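Local coordinates for distal tail protein (Bacillus phage spp1, PDB 2X8K) that forms the hexameric hub at the distal tip of the phage tail, enclosing a channel 40 Å wide, and stays on the tail after DNA ejection, at residues Tyr14-Phe23 against Arg79-Leu87; Asn160-Ala171 against Gly193-Cys204. All blocks are in the same frame, centred on the assembly; numbering follows the deposited sequence.

In the fold
The two contacts come in series along the chain and lie on opposite sides of its centre, with their own centres 41 Å apart and their nearest atoms about 18 Å apart. Contact 1 belongs to the N-terminal RIFT-related region: it sets the helix 73-87, inserted between strands 59-67 and 93-97, against the edge of the antiparallel sheet that begins with the hairpin of strands 12-14 and 17-18. Contact 2 belongs to the C-terminal siphovirus tail-component region and joins neighbouring strands 162-166 and 198-202 of a separate antiparallel sheet. They share no sheet: one fastens a helix to the N-terminal sheet, the other pairs strands within the C-terminal one, in different family regions.

Contact 1 (Tyr14-Phe23 against Arg79-Leu87); sequences YDGQDLTDYF and RIEYLNFLL
The end of helix 73-87 packs on the hairpin of strands 12-14 and 17-18, where Tyr14 and Gln17 reach its last two backbone carbonyls. Tyr14 OH donates to Leu87 O at 2.7 Å, lying in the carbonyl plane, and Tyr14 CE2 is 3.3 Å from Leu86 O, which sits in plane at the ring edge. With CG anti to the backbone N (chi1 177°), the Tyr14 ring extends toward the helix end. Gln17 NE2 bridges the two segments: it gives a longer bond of 3.2 Å to Leu86 O and another of 2.9 Å to Tyr14 O. The latter ties the side-chain amide back to the type I' turn of Tyr14-Gln17, and Gln17 N meets the same oxygen from the opposite face of its plane. Being in the last turn, the two helix carbonyls probably lack the usual i+4 amide partners, and the hairpin side chains offer donors to them. Between the two outermost strands of the RIFT-related domain's sheet, 17-18 and 23-29, the 3-10 segment 19-21 turns the chain so that Tyr22 lies across the helix. Leu86 CD1 makes a CH-pi contact over one face of the Tyr22 ring, 3.7 Å from its centroid and 19° off the normal. The Tyr82 ring meets Tyr22 obliquely, CD2 to CE2 at 3.6 Å. Leu87 CD2 fits against Leu19 CD1 at 3.8 Å, while Leu83 CD2 comes to the edge of the Phe23 ring. Elsewhere on the helix, Glu81 forms a salt bridge with Arg103 of a second subunit.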
loop_
_atom_site.group_PDB
_atom_site.type_symbol
_atom_site.label_atom_id
_atom_site.label_comp_id
_atom_site.label_asym_id
_atom_site.label_seq_id
_atom_site.Cartn_x
_atom_site.Cartn_y
_atom_site.Cartn_z
ATOM N N TYR C 14 8.575 35.161 -19.132
ATOM C CA TYR C 14 9.203 35.592 -17.899
ATOM C C TYR C 14 10.205 36.638 -18.292
ATOM O O TYR C 14 11.170 36.313 -18.981
ATOM C CB TYR C 14 9.871 34.387 -17.225
ATOM C CG TYR C 14 10.630 34.665 -15.951
ATOM C CD1 TYR C 14 9.964 34.833 -14.742
ATOM C CD2 TYR C 14 12.023 34.678 -15.936
ATOM C CE1 TYR C 14 10.663 35.055 -13.553
ATOM C CE2 TYR C 14 12.735 34.890 -14.749
ATOM C CZ TYR C 14 12.050 35.062 -13.557
ATOM O OH TYR C 14 12.737 35.249 -12.382
ATOM N N ASP C 15 9.959 37.907 -17.915
ATOM C CA ASP C 15 10.816 39.056 -18.259
ATOM C C ASP C 15 10.934 39.200 -19.790
ATOM O O ASP C 15 12.011 39.423 -20.322
ATOM C CB ASP C 15 12.205 38.955 -17.574
ATOM C CG ASP C 15 12.965 40.277 -17.451
ATOM O OD1 ASP C 15 14.199 40.236 -17.200
ATOM O OD2 ASP C 15 12.319 41.362 -17.573
ATOM N N GLY C 16 9.832 38.979 -20.487
ATOM C CA GLY C 16 9.826 39.013 -21.939
ATOM C C GLY C 16 10.550 37.867 -22.623
ATOM O O GLY C 16 10.761 37.947 -23.829
ATOM N N GLN C 17 10.932 36.795 -21.895
ATOM C CA GLN C 17 11.601 35.632 -22.486
ATOM C C GLN C 17 10.595 34.499 -22.538
ATOM O O GLN C 17 9.856 34.298 -21.569
ATOM C CB GLN C 17 12.836 35.222 -21.672
ATOM C CG GLN C 17 13.831 36.369 -21.413
ATOM C CD GLN C 17 14.676 36.217 -20.155
ATOM O OE1 GLN C 17 15.901 36.381 -20.182
ATOM N NE2 GLN C 17 14.046 35.946 -19.006
ATOM N N ASP C 18 10.509 33.796 -23.671
ATOM C CA ASP C 18 9.572 32.686 -23.819
ATOM C C ASP C 18 10.238 31.486 -23.230
ATOM O O ASP C 18 11.108 30.909 -23.861
ATOM C CB ASP C 18 9.174 32.481 -25.297
ATOM C CG ASP C 18 8.133 31.408 -25.621
ATOM O OD1 ASP C 18 7.431 31.553 -26.651
ATOM O OD2 ASP C 18 8.105 30.370 -24.920
ATOM N N LEU C 19 9.877 31.149 -21.976
ATOM C CA LEU C 19 10.463 30.019 -21.248
ATOM C C LEU C 19 10.046 28.684 -21.839
ATOM O O LEU C 19 10.798 27.715 -21.757
ATOM C CB LEU C 19 10.068 30.048 -19.775
ATOM C CG LEU C 19 10.487 31.204 -18.912
ATOM C CD1 LEU C 19 10.095 30.917 -17.465
ATOM C CD2 LEU C 19 11.973 31.456 -19.001
ATOM N N THR C 20 8.849 28.640 -22.434
ATOM C CA THR C 20 8.324 27.437 -23.056
ATOM C C THR C 20 9.063 27.001 -24.347
ATOM O O THR C 20 8.657 26.026 -24.997
ATOM C CB THR C 20 6.822 27.493 -23.170
ATOM O OG1 THR C 20 6.467 28.741 -23.732
ATOM C CG2 THR C 20 6.145 27.290 -21.843
ATOM N N ASP C 21 10.160 27.711 -24.701
ATOM C CA ASP C 21 11.047 27.372 -25.810
ATOM C C ASP C 21 12.076 26.404 -25.215
ATOM O O ASP C 21 12.849 25.803 -25.959
ATOM C CB ASP C 21 11.806 28.624 -26.306
ATOM C CG ASP C 21 11.063 29.626 -27.184
ATOM O OD1 ASP C 21 9.898 29.352 -27.552
ATOM O OD2 ASP C 21 11.667 30.673 -27.536
ATOM N N TYR C 22 12.108 26.280 -23.866
ATOM C CA TYR C 22 13.064 25.470 -23.121
ATOM C C TYR C 22 12.404 24.298 -22.397
ATOM O O TYR C 22 13.037 23.271 -22.184
ATOM C CB TYR C 22 13.899 26.370 -22.190
ATOM C CG TYR C 22 14.516 27.544 -22.930
ATOM C CD1 TYR C 22 13.772 28.694 -23.197
ATOM C CD2 TYR C 22 15.810 27.474 -23.437
ATOM C CE1 TYR C 22 14.302 29.742 -23.952
ATOM C CE2 TYR C 22 16.362 28.529 -24.172
ATOM C CZ TYR C 22 15.603 29.667 -24.422
ATOM O OH TYR C 22 16.118 30.733 -25.142
ATOM N N PHE C 23 11.131 24.416 -22.079
ATOM C CA PHE C 23 10.384 23.350 -21.441
ATOM C C PHE C 23 8.915 23.339 -21.872
ATOM O O PHE C 23 8.429 24.293 -22.461
ATOM C CB PHE C 23 10.521 23.382 -19.914
ATOM C CG PHE C 23 10.068 24.668 -19.266
ATOM C CD1 PHE C 23 10.990 25.576 -18.774
ATOM C CD2 PHE C 23 8.716 24.997 -19.190
ATOM C CE1 PHE C 23 10.568 26.779 -18.208
ATOM C CE2 PHE C 23 8.300 26.189 -18.601
ATOM C CZ PHE C 23 9.226 27.064 -18.101
ATOM N N ARG C 79 21.325 23.260 -21.764
ATOM C CA ARG C 79 20.000 23.877 -21.828
ATOM C C ARG C 79 19.619 24.320 -20.441
ATOM O O ARG C 79 19.213 25.464 -20.273
ATOM C CB ARG C 79 18.931 22.918 -22.408
ATOM C CG ARG C 79 19.037 22.711 -23.933
ATOM C CD ARG C 79 17.986 21.776 -24.523
ATOM N NE ARG C 79 16.705 22.451 -24.700
ATOM C CZ ARG C 79 16.375 23.176 -25.767
ATOM N NH1 ARG C 79 17.241 23.335 -26.764
ATOM N NH2 ARG C 79 15.185 23.758 -25.840
ATOM N N ILE C 80 19.800 23.440 -19.440
ATOM C CA ILE C 80 19.501 23.717 -18.037
ATOM C C ILE C 80 20.308 24.911 -17.523
ATOM O O ILE C 80 19.735 25.760 -16.830
ATOM C CB ILE C 80 19.699 22.443 -17.186
ATOM C CG1 ILE C 80 18.428 21.594 -17.203
ATOM C CG2 ILE C 80 20.129 22.758 -15.753
ATOM C CD1 ILE C 80 18.758 20.172 -17.401
ATOM N N GLU C 81 21.623 24.981 -17.886
ATOM C CA GLU C 81 22.534 26.069 -17.509
ATOM C C GLU C 81 21.936 27.387 -18.000
ATOM O O GLU C 81 21.911 28.375 -17.259
ATOM C CB GLU C 81 23.900 25.886 -18.188
ATOM C CG GLU C 81 24.875 24.956 -17.503
ATOM C CD GLU C 81 26.121 24.623 -18.302
ATOM O OE1 GLU C 81 26.440 25.405 -19.225
ATOM O OE2 GLU C 81 26.769 23.581 -18.026
ATOM N N TYR C 82 21.442 27.384 -19.256
ATOM C CA TYR C 82 20.850 28.539 -19.900
ATOM C C TYR C 82 19.539 28.857 -19.262
ATOM O O TYR C 82 19.249 30.025 -19.045
ATOM C CB TYR C 82 20.706 28.331 -21.418
ATOM C CG TYR C 82 20.483 29.630 -22.147
ATOM C CD1 TYR C 82 21.521 30.546 -22.314
ATOM C CD2 TYR C 82 19.216 29.990 -22.595
ATOM C CE1 TYR C 82 21.298 31.793 -22.897
ATOM C CE2 TYR C 82 18.986 31.228 -23.195
ATOM C CZ TYR C 82 20.027 32.129 -23.333
ATOM O OH TYR C 82 19.778 33.340 -23.923
ATOM N N LEU C 83 18.762 27.829 -18.902
ATOM C CA LEU C 83 17.465 27.995 -18.247
ATOM C C LEU C 83 17.673 28.704 -16.927
ATOM O O LEU C 83 16.903 29.594 -16.605
ATOM C CB LEU C 83 16.843 26.631 -17.991
ATOM C CG LEU C 83 15.344 26.471 -18.171
ATOM C CD1 LEU C 83 14.800 25.524 -17.125
ATOM C CD2 LEU C 83 14.593 27.790 -18.157
ATOM N N ASN C 84 18.764 28.352 -16.194
ATOM C CA ASN C 84 19.122 29.000 -14.937
ATOM C C ASN C 84 19.420 30.470 -15.185
ATOM O O ASN C 84 18.951 31.312 -14.409
ATOM C CB ASN C 84 20.302 28.308 -14.287
ATOM C CG ASN C 84 19.882 27.067 -13.556
ATOM O OD1 ASN C 84 18.951 27.075 -12.759
ATOM N ND2 ASN C 84 20.572 25.976 -13.777
ATOM N N PHE C 85 20.136 30.779 -16.317
ATOM C CA PHE C 85 20.482 32.133 -16.737
ATOM C C PHE C 85 19.237 32.983 -16.954
ATOM O O PHE C 85 19.191 34.123 -16.488
ATOM C CB PHE C 85 21.354 32.098 -17.997
ATOM C CG PHE C 85 21.533 33.431 -18.700
ATOM C CD1 PHE C 85 22.320 34.435 -18.142
ATOM C CD2 PHE C 85 20.917 33.681 -19.925
ATOM C CE1 PHE C 85 22.480 35.658 -18.793
ATOM C CE2 PHE C 85 21.094 34.899 -20.581
ATOM C CZ PHE C 85 21.869 35.881 -20.010
ATOM N N LEU C 86 18.223 32.425 -17.624
ATOM C CA LEU C 86 16.963 33.116 -17.891
ATOM C C LEU C 86 16.129 33.319 -16.643
ATOM O O LEU C 86 15.415 34.304 -16.568
ATOM C CB LEU C 86 16.132 32.338 -18.926
ATOM C CG LEU C 86 16.802 32.073 -20.267
ATOM C CD1 LEU C 86 15.960 31.170 -21.127
ATOM C CD2 LEU C 86 17.105 33.348 -20.981
ATOM N N LEU C 87 16.197 32.385 -15.683
ATOM C CA LEU C 87 15.392 32.413 -14.471
ATOM C C LEU C 87 15.901 33.270 -13.327
ATOM O O LEU C 87 15.083 33.916 -12.694
ATOM C CB LEU C 87 15.070 30.991 -13.966
ATOM C CG LEU C 87 14.188 30.124 -14.847
ATOM C CD1 LEU C 87 14.352 28.662 -14.474
ATOM C CD2 LEU C 87 12.743 30.567 -14.798
#

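Contact 2 (Asn160-Ala171 against Gly193-Cys204); sequences NPTIRCVFSTSA and GFNTGDTLVIDC
Strands 162-166 and 198-202 run antiparallel as neighbours in the C-terminal five-stranded sheet, Ile163 pairing with Val201 and Cys165 with Thr199. These two hydrogen-bonded pairs supply the core of the backbone ladder: Ile163 N to Val201 O and Val201 N to Ile163 O are both 2.9 Å, and Cys165 and Thr199 exchange a like pair of bonds. Beyond them the ladder continues at one end through Asp203 N to Pro161 O and at the other through Phe167 N to Gly197 O. CA-H...O contacts accompany these bonds, as from Arg164 CA to Thr199 O at 3.2 Å.

Among apolar contacts, Ile163 CD1 meets Val201 CB at 3.8 Å, and Thr199 CG2 lies 3.7 Å from Phe167 CE2. The rings of Phe167 and Phe194 approach obliquely, planes at 57°. Phe194 O stands over one face of the Phe167 ring, and Gly197 O lies in plane at its edge, 3.5 Å from CD2.

On the face carrying Thr162, Arg164 and Val166, polar groups are laid on hydrocarbon. The Arg164 chain runs extended through chi1 and chi2 (chi1 -177°) and turns at chi3, bringing one guanidinium face over Leu200 CD1, 3.5 Å from the plane. Thr162 OG1 lies alongside Ile202.

Ile163 and Val201, on the same face as Thr199, pack on Leu188, with Met176 also against Ile163. Turned toward strands 174-180 and 183-190, consistent with a beta sandwich, this face is mainly apolar, its hydroxyl Thr199 OG1 bonded to Val209 O; the other mixes Thr162, Arg164 and Asp198 with Val166, Leu200 and Ile202.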
loop_
_atom_site.group_PDB
_atom_site.type_symbol
_atom_site.label_atom_id
_atom_site.label_comp_id
_atom_site.label_asym_id
_atom_site.label_seq_id
_atom_site.Cartn_x
_atom_site.Cartn_y
_atom_site.Cartn_z
ATOM N N ASN C 160 -5.322 51.947 -7.405
ATOM C CA ASN C 160 -4.763 53.247 -7.049
ATOM C C ASN C 160 -4.517 53.922 -8.400
ATOM O O ASN C 160 -3.625 53.521 -9.161
ATOM C CB ASN C 160 -3.490 53.085 -6.222
ATOM C CG ASN C 160 -3.633 52.064 -5.120
ATOM O OD1 ASN C 160 -4.308 52.306 -4.108
ATOM N ND2 ASN C 160 -3.063 50.872 -5.333
ATOM N N PRO C 161 -5.403 54.878 -8.760
ATOM C CA PRO C 161 -5.329 55.468 -10.106
ATOM C C PRO C 161 -4.233 56.487 -10.349
ATOM O O PRO C 161 -3.364 56.699 -9.506
ATOM C CB PRO C 161 -6.725 56.049 -10.308
ATOM C CG PRO C 161 -7.179 56.408 -8.929
ATOM C CD PRO C 161 -6.548 55.416 -7.989
ATOM N N THR C 162 -4.274 57.101 -11.534
ATOM C CA THR C 162 -3.334 58.131 -11.962
ATOM C C THR C 162 -4.131 59.240 -12.625
ATOM O O THR C 162 -4.889 58.971 -13.561
ATOM C CB THR C 162 -2.217 57.520 -12.829
ATOM O OG1 THR C 162 -1.499 56.580 -12.030
ATOM C CG2 THR C 162 -1.253 58.551 -13.365
ATOM N N ILE C 163 -3.976 60.481 -12.110
ATOM C CA ILE C 163 -4.659 61.680 -12.622
ATOM C C ILE C 163 -3.710 62.512 -13.477
ATOM O O ILE C 163 -2.634 62.880 -13.010
ATOM C CB ILE C 163 -5.400 62.533 -11.543
ATOM C CG1 ILE C 163 -6.049 61.674 -10.422
ATOM C CG2 ILE C 163 -6.455 63.398 -12.208
ATOM C CD1 ILE C 163 -5.234 61.536 -9.114
ATOM N N ARG C 164 -4.127 62.794 -14.730
ATOM C CA ARG C 164 -3.409 63.543 -15.762
ATOM C C ARG C 164 -4.252 64.739 -16.269
ATOM O O ARG C 164 -5.321 64.527 -16.837
ATOM C CB ARG C 164 -3.061 62.589 -16.921
ATOM C CG ARG C 164 -2.246 63.211 -18.051
ATOM C CD ARG C 164 -1.913 62.199 -19.136
ATOM N NE ARG C 164 -0.878 61.243 -18.722
ATOM C CZ ARG C 164 0.236 60.993 -19.405
ATOM N NH1 ARG C 164 0.472 61.613 -20.555
ATOM N NH2 ARG C 164 1.114 60.112 -18.949
ATOM N N CYS C 165 -3.768 65.985 -16.065
ATOM C CA CYS C 165 -4.461 67.211 -16.510
ATOM C C CYS C 165 -3.586 68.209 -17.290
ATOM O O CYS C 165 -2.744 68.890 -16.692
ATOM C CB CYS C 165 -5.208 67.897 -15.368
ATOM S SG CYS C 165 -6.210 69.318 -15.892
ATOM N N VAL C 166 -3.847 68.336 -18.621
ATOM C CA VAL C 166 -3.134 69.236 -19.541
ATOM C C VAL C 166 -3.910 70.568 -19.711
ATOM O O VAL C 166 -4.871 70.665 -20.487
ATOM C CB VAL C 166 -2.650 68.547 -20.858
ATOM C CG1 VAL C 166 -3.770 67.761 -21.544
ATOM C CG2 VAL C 166 -1.982 69.537 -21.814
ATOM N N PHE C 167 -3.497 71.575 -18.913
ATOM C CA PHE C 167 -4.099 72.904 -18.789
ATOM C C PHE C 167 -4.439 73.639 -20.075
ATOM O O PHE C 167 -3.649 73.660 -21.019
ATOM C CB PHE C 167 -3.304 73.793 -17.806
ATOM C CG PHE C 167 -3.336 73.320 -16.367
ATOM C CD1 PHE C 167 -4.337 73.745 -15.500
ATOM C CD2 PHE C 167 -2.360 72.462 -15.877
ATOM C CE1 PHE C 167 -4.372 73.304 -14.177
ATOM C CE2 PHE C 167 -2.389 72.035 -14.552
ATOM C CZ PHE C 167 -3.392 72.463 -13.711
ATOM N N SER C 168 -5.649 74.211 -20.108
ATOM C CA SER C 168 -6.163 75.017 -21.217
ATOM C C SER C 168 -6.103 76.499 -20.833
ATOM O O SER C 168 -5.702 77.326 -21.653
ATOM C CB SER C 168 -7.585 74.603 -21.593
ATOM O OG SER C 168 -8.396 74.339 -20.459
ATOM N N THR C 169 -6.454 76.819 -19.569
ATOM C CA THR C 169 -6.418 78.175 -19.009
ATOM C C THR C 169 -5.420 78.249 -17.826
ATOM O O THR C 169 -4.816 77.234 -17.465
ATOM C CB THR C 169 -7.842 78.672 -18.658
ATOM O OG1 THR C 169 -8.477 77.726 -17.793
ATOM C CG2 THR C 169 -8.705 78.927 -19.892
ATOM N N SER C 170 -5.234 79.462 -17.251
ATOM C CA SER C 170 -4.336 79.728 -16.120
ATOM C C SER C 170 -4.804 79.016 -14.852
ATOM O O SER C 170 -5.993 78.723 -14.715
ATOM C CB SER C 170 -4.193 81.234 -15.883
ATOM O OG SER C 170 -5.438 81.902 -15.756
ATOM N N ALA C 171 -3.867 78.717 -13.939
ATOM C CA ALA C 171 -4.188 78.018 -12.699
ATOM C C ALA C 171 -3.668 78.736 -11.458
ATOM O O ALA C 171 -2.673 79.451 -11.531
ATOM C CB ALA C 171 -3.656 76.594 -12.752
ATOM N N GLY C 193 0.401 76.811 -9.934
ATOM C CA GLY C 193 -0.374 77.123 -11.127
ATOM C C GLY C 193 0.409 77.602 -12.324
ATOM O O GLY C 193 1.448 78.242 -12.155
ATOM N N PHE C 194 -0.105 77.296 -13.546
ATOM C CA PHE C 194 0.426 77.694 -14.865
ATOM C C PHE C 194 -0.534 77.218 -15.990
ATOM O O PHE C 194 -1.613 76.726 -15.673
ATOM C CB PHE C 194 1.838 77.109 -15.136
ATOM C CG PHE C 194 1.947 75.679 -15.611
ATOM C CD1 PHE C 194 2.606 75.373 -16.796
ATOM C CD2 PHE C 194 1.415 74.634 -14.861
ATOM C CE1 PHE C 194 2.721 74.050 -17.230
ATOM C CE2 PHE C 194 1.518 73.307 -15.302
ATOM C CZ PHE C 194 2.177 73.025 -16.478
ATOM N N ASN C 195 -0.170 77.406 -17.282
ATOM C CA ASN C 195 -0.974 77.007 -18.451
ATOM C C ASN C 195 -0.215 76.213 -19.521
ATOM O O ASN C 195 1.000 76.374 -19.660
ATOM C CB ASN C 195 -1.468 78.344 -19.047
ATOM C CG ASN C 195 -2.503 78.283 -20.171
ATOM O OD1 ASN C 195 -2.539 77.368 -21.012
ATOM N ND2 ASN C 195 -3.311 79.337 -20.272
ATOM N N THR C 196 -0.917 75.344 -20.250
ATOM C CA THR C 196 -0.353 74.655 -21.421
ATOM C C THR C 196 0.460 73.364 -21.211
ATOM O O THR C 196 0.899 72.737 -22.175
ATOM C CB THR C 196 0.637 75.566 -22.177
ATOM O OG1 THR C 196 0.145 75.825 -23.497
ATOM C CG2 THR C 196 2.005 74.905 -22.272
ATOM N N GLY C 197 0.661 72.983 -19.955
ATOM C CA GLY C 197 1.505 71.855 -19.571
ATOM C C GLY C 197 0.676 70.809 -18.857
ATOM O O GLY C 197 -0.442 71.094 -18.418
ATOM N N ASP C 198 1.250 69.584 -18.716
ATOM C CA ASP C 198 0.626 68.372 -18.140
ATOM C C ASP C 198 1.053 68.001 -16.695
ATOM O O ASP C 198 2.237 67.770 -16.455
ATOM C CB ASP C 198 0.878 67.137 -19.046
ATOM C CG ASP C 198 1.068 67.387 -20.541
ATOM O OD1 ASP C 198 1.937 68.224 -20.907
ATOM O OD2 ASP C 198 0.430 66.672 -21.345
ATOM N N THR C 199 0.076 67.845 -15.759
ATOM C CA THR C 199 0.311 67.438 -14.355
ATOM C C THR C 199 -0.141 65.977 -14.069
ATOM O O THR C 199 -1.217 65.573 -14.525
ATOM C CB THR C 199 -0.165 68.508 -13.331
ATOM O OG1 THR C 199 0.365 68.192 -12.044
ATOM C CG2 THR C 199 -1.694 68.645 -13.243
ATOM N N LEU C 200 0.689 65.188 -13.326
ATOM C CA LEU C 200 0.400 63.774 -13.025
ATOM C C LEU C 200 0.535 63.289 -11.582
ATOM O O LEU C 200 1.641 63.207 -11.045
ATOM C CB LEU C 200 1.123 62.840 -13.994
ATOM C CG LEU C 200 0.434 62.676 -15.331
ATOM C CD1 LEU C 200 1.313 63.157 -16.466
ATOM C CD2 LEU C 200 -0.007 61.250 -15.524
ATOM N N VAL C 201 -0.605 62.894 -10.993
ATOM C CA VAL C 201 -0.705 62.348 -9.626
ATOM C C VAL C 201 -0.935 60.785 -9.630
ATOM O O VAL C 201 -2.057 60.319 -9.890
ATOM C CB VAL C 201 -1.765 63.122 -8.781
ATOM C CG1 VAL C 201 -1.815 62.621 -7.335
ATOM C CG2 VAL C 201 -1.506 64.620 -8.815
ATOM N N ILE C 202 0.139 59.995 -9.348
ATOM C CA ILE C 202 0.093 58.517 -9.295
ATOM C C ILE C 202 -0.091 57.990 -7.863
ATOM O O ILE C 202 0.852 57.989 -7.081
ATOM C CB ILE C 202 1.197 57.764 -10.135
ATOM C CG1 ILE C 202 1.161 56.228 -9.919
ATOM C CG2 ILE C 202 2.600 58.326 -9.904
ATOM C CD1 ILE C 202 1.574 55.394 -11.107
ATOM N N ASP C 203 -1.323 57.533 -7.544
ATOM C CA ASP C 203 -1.720 56.984 -6.238
ATOM C C ASP C 203 -1.051 55.632 -5.942
ATOM O O ASP C 203 -1.069 55.179 -4.788
ATOM C CB ASP C 203 -3.257 56.920 -6.108
ATOM C CG ASP C 203 -3.938 58.283 -6.180
ATOM O OD1 ASP C 203 -4.075 58.825 -7.304
ATOM O OD2 ASP C 203 -4.345 58.801 -5.118
ATOM N N CYS C 204 -0.452 55.000 -6.983
ATOM C CA CYS C 204 0.276 53.749 -6.829
ATOM C C CYS C 204 1.680 54.066 -6.312
ATOM O O CYS C 204 2.010 53.696 -5.183
ATOM C CB CYS C 204 0.310 52.955 -8.134
ATOM S SG CYS C 204 1.038 51.298 -7.971
#